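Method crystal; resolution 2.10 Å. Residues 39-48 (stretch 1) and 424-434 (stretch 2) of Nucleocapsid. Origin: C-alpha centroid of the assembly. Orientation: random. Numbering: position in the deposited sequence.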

# COMPACT_ATOMS: atom_id res chain seq x y z
N SER A 39 -10.39 -22.46 14.82
CA SER A 39 -9.16 -22.70 15.60
C SER A 39 -7.96 -22.17 14.89
O SER A 39 -7.92 -22.13 13.66
CB SER A 39 -8.95 -24.20 15.89
OG SER A 39 -8.82 -24.89 14.68
N VAL A 40 -6.96 -21.78 15.66
CA VAL A 40 -5.75 -21.22 15.10
C VAL A 40 -5.06 -22.30 14.25
O VAL A 40 -4.92 -23.42 14.68
CB VAL A 40 -4.80 -20.69 16.22
CG1 VAL A 40 -3.51 -20.15 15.62
CG2 VAL A 40 -5.50 -19.62 17.04
N PRO A 41 -4.64 -21.96 13.02
CA PRO A 41 -4.02 -22.97 12.21
C PRO A 41 -2.68 -23.41 12.79
O PRO A 41 -1.91 -22.61 13.31
CB PRO A 41 -3.83 -22.27 10.85
CG PRO A 41 -4.52 -20.97 10.94
CD PRO A 41 -4.59 -20.64 12.36
N ASN A 42 -2.42 -24.71 12.70
CA ASN A 42 -1.21 -25.29 13.22
C ASN A 42 -0.38 -25.64 12.01
O ASN A 42 -0.74 -26.53 11.22
CB ASN A 42 -1.51 -26.53 14.04
CG ASN A 42 -0.29 -27.03 14.83
OD1 ASN A 42 0.86 -26.85 14.43
ND2 ASN A 42 -0.55 -27.64 15.97
N LEU A 43 0.74 -24.94 11.86
CA LEU A 43 1.59 -25.09 10.70
C LEU A 43 2.87 -25.86 11.02
O LEU A 43 3.74 -25.98 10.17
CB LEU A 43 1.90 -23.71 10.11
CG LEU A 43 0.73 -22.73 9.84
CD1 LEU A 43 1.23 -21.43 9.18
CD2 LEU A 43 -0.34 -23.34 8.97
N ASP A 44 2.98 -26.38 12.24
CA ASP A 44 4.18 -27.08 12.75
C ASP A 44 4.70 -28.08 11.78
O ASP A 44 5.88 -28.05 11.42
CB ASP A 44 3.88 -27.83 14.08
CG ASP A 44 3.87 -26.91 15.32
OD1 ASP A 44 4.27 -25.75 15.21
OD2 ASP A 44 3.46 -27.37 16.42
N ARG A 45 3.83 -28.97 11.32
CA ARG A 45 4.25 -30.05 10.45
C ARG A 45 4.96 -29.57 9.19
O ARG A 45 5.78 -30.30 8.65
CB ARG A 45 3.06 -30.94 10.07
CG ARG A 45 2.11 -30.36 8.98
CD ARG A 45 0.88 -31.27 8.91
NE ARG A 45 -0.10 -30.85 7.91
CZ ARG A 45 -1.06 -29.94 8.10
NH1 ARG A 45 -1.20 -29.29 9.25
NH2 ARG A 45 -1.88 -29.66 7.10
N PHE A 46 4.67 -28.36 8.72
CA PHE A 46 5.31 -27.88 7.50
C PHE A 46 6.80 -27.54 7.70
O PHE A 46 7.55 -27.45 6.72
CB PHE A 46 4.58 -26.69 6.91
CG PHE A 46 3.14 -26.99 6.51
CD1 PHE A 46 2.86 -27.66 5.32
CD2 PHE A 46 2.08 -26.59 7.31
CE1 PHE A 46 1.54 -27.96 4.95
CE2 PHE A 46 0.76 -26.87 6.94
CZ PHE A 46 0.49 -27.56 5.76
N VAL A 47 7.25 -27.36 8.94
CA VAL A 47 8.68 -27.11 9.16
C VAL A 47 9.48 -28.42 8.88
O VAL A 47 10.52 -28.39 8.20
CB VAL A 47 8.99 -26.56 10.55
CG1 VAL A 47 10.52 -26.56 10.80
CG2 VAL A 47 8.36 -25.13 10.75
N PHE A 48 8.97 -29.54 9.40
CA PHE A 48 9.63 -30.82 9.29
C PHE A 48 9.61 -31.31 7.85
O PHE A 48 10.58 -31.84 7.40
CB PHE A 48 8.99 -31.87 10.21
CG PHE A 48 8.92 -31.43 11.62
CD1 PHE A 48 10.08 -31.07 12.29
CD2 PHE A 48 7.69 -31.33 12.28
CE1 PHE A 48 10.02 -30.64 13.60
CE2 PHE A 48 7.62 -30.90 13.59
CZ PHE A 48 8.79 -30.55 14.27
N ASN A 424 -2.36 -13.42 20.40
CA ASN A 424 -1.93 -12.92 19.12
C ASN A 424 -1.72 -14.01 18.04
O ASN A 424 -0.61 -14.22 17.55
CB ASN A 424 -0.68 -12.03 19.34
CG ASN A 424 -0.39 -11.13 18.13
OD1 ASN A 424 -0.95 -11.33 17.07
ND2 ASN A 424 0.49 -10.12 18.30
N PRO A 425 -2.80 -14.70 17.65
CA PRO A 425 -2.69 -15.69 16.63
C PRO A 425 -2.26 -15.10 15.29
O PRO A 425 -1.80 -15.84 14.47
CB PRO A 425 -4.12 -16.28 16.54
CG PRO A 425 -4.93 -15.25 17.02
CD PRO A 425 -4.18 -14.64 18.13
N CYS A 426 -2.44 -13.78 15.09
CA CYS A 426 -1.92 -13.13 13.93
C CYS A 426 -0.41 -13.27 13.89
O CYS A 426 0.18 -13.79 12.90
CB CYS A 426 -2.28 -11.66 13.93
SG CYS A 426 -1.75 -10.80 12.40
N ALA A 427 0.24 -12.82 14.96
CA ALA A 427 1.69 -12.84 15.01
C ALA A 427 2.20 -14.29 15.02
O ALA A 427 3.15 -14.63 14.32
CB ALA A 427 2.19 -12.06 16.20
N ARG A 428 1.57 -15.18 15.77
CA ARG A 428 2.05 -16.56 15.76
C ARG A 428 2.11 -17.11 14.33
O ARG A 428 3.09 -17.77 13.98
CB ARG A 428 1.21 -17.45 16.63
CG ARG A 428 1.48 -17.21 18.10
CD ARG A 428 0.70 -18.14 18.97
NE ARG A 428 -0.64 -17.62 19.30
CZ ARG A 428 -1.82 -18.23 19.07
NH1 ARG A 428 -1.93 -19.43 18.48
NH2 ARG A 428 -2.92 -17.62 19.44
N THR A 429 1.10 -16.81 13.53
CA THR A 429 0.96 -17.36 12.21
C THR A 429 1.95 -16.74 11.20
O THR A 429 2.49 -17.45 10.33
CB THR A 429 -0.47 -17.17 11.73
OG1 THR A 429 -1.36 -17.73 12.70
CG2 THR A 429 -0.71 -17.79 10.32
N ILE A 430 2.18 -15.42 11.30
CA ILE A 430 3.20 -14.71 10.52
C ILE A 430 4.58 -15.32 10.74
O ILE A 430 5.30 -15.58 9.81
CB ILE A 430 3.24 -13.21 10.88
CG1 ILE A 430 2.02 -12.48 10.30
CG2 ILE A 430 4.51 -12.53 10.34
CD1 ILE A 430 1.82 -11.00 10.72
N VAL A 431 4.93 -15.53 12.01
CA VAL A 431 6.22 -16.09 12.45
C VAL A 431 6.43 -17.52 11.94
O VAL A 431 7.53 -17.88 11.47
CB VAL A 431 6.31 -16.05 14.03
CG1 VAL A 431 7.32 -16.99 14.54
CG2 VAL A 431 6.59 -14.64 14.49
N LYS A 432 5.38 -18.33 12.05
CA LYS A 432 5.47 -19.69 11.63
C LYS A 432 5.68 -19.71 10.12
O LYS A 432 6.46 -20.55 9.65
CB LYS A 432 4.27 -20.54 12.06
CG LYS A 432 4.66 -22.00 12.40
CD LYS A 432 5.48 -22.01 13.74
CE LYS A 432 5.36 -23.24 14.56
NZ LYS A 432 6.29 -24.35 14.22
N LEU A 433 5.07 -18.79 9.36
CA LEU A 433 5.33 -18.73 7.91
C LEU A 433 6.77 -18.31 7.58
O LEU A 433 7.37 -18.83 6.62
CB LEU A 433 4.39 -17.82 7.17
CG LEU A 433 2.98 -18.36 7.11
CD1 LEU A 433 2.02 -17.21 6.88
CD2 LEU A 433 2.82 -19.46 6.04
N PHE A 434 7.29 -17.37 8.35
CA PHE A 434 8.65 -16.95 8.21
C PHE A 434 9.61 -18.14 8.47
O PHE A 434 10.47 -18.38 7.69
CB PHE A 434 8.96 -15.79 9.18
CG PHE A 434 10.41 -15.33 9.14
CD1 PHE A 434 10.87 -14.50 8.13
CD2 PHE A 434 11.29 -15.71 10.12
CE1 PHE A 434 12.19 -14.07 8.12
CE2 PHE A 434 12.64 -15.27 10.10
CZ PHE A 434 13.06 -14.46 9.11
O HOH W 1 -0.25 -20.33 13.24

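Stretch 2 is helical from Pro425 to Phe434, and its i to i+4 backbone bonds run regularly, as in Lys432 N to Arg428 O at 3.0 Å. Asn424, just before the first turn, caps it: its OD1 accepts from Ala427 N at 2.8 Å, with an N-H...O angle of 163°. Proline suits the first helical position, where no amide is needed for an internal helix bond. Stretch 1 begins extended, with psi of 132° at Val40 and 141° at Pro41, then turns into a helix that includes Phe46 to Phe48. Asn42 OD1 accepts from Asp44 N at 3.1 Å, with an N-H...O angle of 157°, as the chain turns. The two backbones advance together along the contact: the CA atoms of Val40 and Pro425 lie 6.5 Å apart, those of Pro41 and Thr429 7.5 Å, and those of Leu43 and Lys432 6.7 Å. The partners on the helix are thus spaced by four and then three residues, which places them along one side of it.

Between the stretches 421 Å² is buried, both sides summed, with Lys432, Leu43 and Val40 contributing most. Val40 points its CA-to-CB bond toward the helix, and its t rotamer brings CG2 to 3.6 Å from Pro425 CB, an apolar contact between two compact side chains. Its CG1 lies 3.3 Å from Arg428 NH1, approaching the guanidinium obliquely.

Leu43 also points toward the helix. Its CD1 packs against Leu433 CD2 at 4.0 Å and lies 4.3 Å from Thr429 CG2, while its CB is 4.0 Å from Lys432 CG. The branched leucine therefore meets a methyl group of threonine and the aliphatic part of lysine as well as another leucine.

Thr429 serves the contact through its hydroxyl too. OG1 donates to Pro425 O within the helix at 2.6 Å, and it accepts from water 1 at 2.9 Å. The same water donates to Pro41 O at 2.8 Å, so one molecule bridges the loop carbonyl and the helix side chain.

The direct polar link is the salt bridge between Asp44 OD1 and Lys432 NZ, 2.6 Å apart. Although the CA-to-CB bond of Asp44 points away, its carboxylate end comes nearer to the helix, and the long lysine spans the remaining gap. The associated hydrogen bond is weak, and OD1 is modelled too close to the lysine side chain, so its exact position is less certain. Val47, whose CA-to-CB bond points toward the helix, brings CG2 to 4.1 Å from Lys432 NZ and adds a smaller contact.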